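Local coordinates for anti-sigma-I factor RsgI2 (Clostridium thermocellum, PDB 4B9P), which probably serves as an anti-sigma factor for SigI2, releasing it when its extracellular family 3 carbohydrate-binding module, the part present here, binds polysaccharide such as cellulose, at residues I44-T49 / Y137-S142. Numbering follows the deposited sequence.
Sequences IRYYYT and YSFNNS. With CA (calcium ion), chain B.
S138 and Y46 meet through their first torsions: the serine OG stands anti to its own carbonyl carbon (chi1 -64°), reaching the backbone of Y47, while the Y46 ring, anti to its backbone N and beside the carbonyl carbon, is set with one face against the serine CB. Two hydrogen bonds then clamp S138 to both backbone polar groups of Y47. The amide N of Y47 donates to S138 OG at 2.8 Å, bent to 157° at the hydrogen. In return S138 N donates to Y47 O at 3.0 Å. S138 OG is also hydrogen-bonded to K151 O, so this buried hydroxyl has partners on two backbone segments, and S138 O is taken by W149 NE1.

The methylene of S138 lies over one face of the Y46 ring, a CH-pi contact with CB 3.6 Å from the ring centroid and 17° off the normal. It is nearest CD2 and CE2, which shows the offset toward the rim. Beyond it the phenol oxygen Y46 OH passes 3.4 Å from F139 CA and sits at the edge of the F139 ring; its polar partner there is N13. On the other side of the strand Y47 and Y137 run side by side, their CB atoms 4.0 Å apart, and Y137 OH is hydrogen-bonded to I164 O.

One residue beyond the strand, T49 binds calcium with O at 2.5 Å and OG1 at 2.4 Å. D51, D132, S135 and D136 complete the protein ligands, so the strand leads into the calcium site and the loop comes out of it at D136, next to Y137. Fastening an irregular loop to strand 42-48 of one beta sheet, the pairing belongs to the calcium-binding beta-sandwich of family 3 carbohydrate-binding modules.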
# COMPACT_ATOMS: atom_id res chain seq x y z
N ILE A 44 2.18 -1.68 6.41
CA ILE A 44 1.54 -0.53 5.78
C ILE A 44 0.26 -1.02 5.13
O ILE A 44 0.33 -2.03 4.43
CB ILE A 44 2.46 0.07 4.72
CG1 ILE A 44 3.80 0.51 5.31
CG2 ILE A 44 1.78 1.25 4.02
CD1 ILE A 44 4.85 0.77 4.25
N ARG A 45 -0.87 -0.33 5.33
CA ARG A 45 -2.14 -0.80 4.76
C ARG A 45 -2.76 0.24 3.85
O ARG A 45 -2.96 1.40 4.24
CB ARG A 45 -3.16 -1.16 5.85
CG ARG A 45 -2.70 -2.32 6.66
CD ARG A 45 -3.73 -2.68 7.68
NE ARG A 45 -3.27 -3.85 8.42
CZ ARG A 45 -3.87 -4.30 9.50
NH1 ARG A 45 -4.95 -3.67 9.96
NH2 ARG A 45 -3.39 -5.36 10.12
N TYR A 46 -3.10 -0.21 2.64
CA TYR A 46 -3.85 0.57 1.65
C TYR A 46 -5.24 -0.05 1.59
O TYR A 46 -5.38 -1.20 1.15
CB TYR A 46 -3.15 0.47 0.28
CG TYR A 46 -3.85 1.28 -0.80
CD1 TYR A 46 -4.92 0.74 -1.55
CD2 TYR A 46 -3.43 2.58 -1.12
CE1 TYR A 46 -5.58 1.51 -2.51
CE2 TYR A 46 -4.08 3.35 -2.10
CZ TYR A 46 -5.13 2.79 -2.80
OH TYR A 46 -5.71 3.59 -3.72
N TYR A 47 -6.26 0.69 2.02
CA TYR A 47 -7.62 0.18 2.14
C TYR A 47 -8.45 0.49 0.90
O TYR A 47 -8.36 1.60 0.34
CB TYR A 47 -8.32 0.85 3.32
CG TYR A 47 -7.77 0.49 4.65
CD1 TYR A 47 -8.15 -0.70 5.29
CD2 TYR A 47 -6.84 1.32 5.28
CE1 TYR A 47 -7.68 -1.01 6.56
CE2 TYR A 47 -6.34 1.00 6.52
CZ TYR A 47 -6.74 -0.15 7.15
OH TYR A 47 -6.21 -0.41 8.41
N TYR A 48 -9.28 -0.46 0.48
CA TYR A 48 -10.04 -0.28 -0.75
C TYR A 48 -11.24 -1.23 -0.71
O TYR A 48 -11.39 -2.06 0.19
CB TYR A 48 -9.14 -0.54 -1.97
CG TYR A 48 -8.69 -1.99 -2.16
CD1 TYR A 48 -7.64 -2.54 -1.42
CD2 TYR A 48 -9.30 -2.79 -3.12
CE1 TYR A 48 -7.23 -3.83 -1.58
CE2 TYR A 48 -8.87 -4.11 -3.32
CZ TYR A 48 -7.83 -4.60 -2.55
OH TYR A 48 -7.41 -5.89 -2.72
N THR A 49 -12.11 -1.07 -1.71
CA THR A 49 -13.18 -2.05 -1.95
C THR A 49 -12.86 -2.85 -3.21
O THR A 49 -12.64 -2.28 -4.28
CB THR A 49 -14.53 -1.35 -2.09
OG1 THR A 49 -14.38 -0.24 -2.99
CG2 THR A 49 -15.05 -0.89 -0.71
N TYR A 137 -11.11 3.78 0.20
CA TYR A 137 -10.73 4.70 1.28
C TYR A 137 -9.39 5.35 1.04
O TYR A 137 -9.25 6.55 1.24
CB TYR A 137 -10.77 3.96 2.59
CG TYR A 137 -10.36 4.79 3.79
CD1 TYR A 137 -11.28 5.65 4.39
CD2 TYR A 137 -9.10 4.68 4.35
CE1 TYR A 137 -10.93 6.37 5.51
CE2 TYR A 137 -8.74 5.43 5.48
CZ TYR A 137 -9.67 6.25 6.05
OH TYR A 137 -9.35 7.01 7.15
N SER A 138 -8.38 4.58 0.67
CA SER A 138 -7.03 5.13 0.57
C SER A 138 -6.73 5.87 -0.71
O SER A 138 -5.67 6.46 -0.81
CB SER A 138 -5.99 4.02 0.78
OG SER A 138 -6.08 3.46 2.08
N PHE A 139 -7.64 5.83 -1.69
CA PHE A 139 -7.37 6.43 -3.01
C PHE A 139 -7.28 7.95 -2.98
O PHE A 139 -8.07 8.62 -2.32
CB PHE A 139 -8.50 5.99 -3.95
CG PHE A 139 -8.42 6.54 -5.34
CD1 PHE A 139 -7.32 6.24 -6.17
CD2 PHE A 139 -9.47 7.29 -5.84
CE1 PHE A 139 -7.26 6.71 -7.48
CE2 PHE A 139 -9.43 7.74 -7.16
CZ PHE A 139 -8.32 7.44 -7.98
N ASN A 140 -6.31 8.49 -3.72
CA ASN A 140 -6.14 9.91 -3.92
C ASN A 140 -6.35 10.21 -5.40
O ASN A 140 -5.53 9.84 -6.22
CB ASN A 140 -4.70 10.27 -3.48
CG ASN A 140 -4.36 11.72 -3.67
OD1 ASN A 140 -5.00 12.47 -4.43
ND2 ASN A 140 -3.31 12.16 -2.97
N ASN A 141 -7.46 10.84 -5.73
CA ASN A 141 -7.79 11.06 -7.12
C ASN A 141 -7.08 12.20 -7.82
O ASN A 141 -7.32 12.42 -9.02
CB ASN A 141 -9.32 11.18 -7.34
CG ASN A 141 -9.91 12.46 -6.81
OD1 ASN A 141 -9.22 13.40 -6.43
ND2 ASN A 141 -11.23 12.49 -6.77
N SER A 142 -6.19 12.89 -7.11
CA SER A 142 -5.66 14.13 -7.65
C SER A 142 -4.15 14.16 -7.78
O SER A 142 -3.62 14.51 -8.83
CB SER A 142 -6.14 15.30 -6.80
OG SER A 142 -5.62 16.54 -7.25
CA CA B . -13.44 -0.17 -5.22
O HOH W 1 -11.21 -0.62 -6.20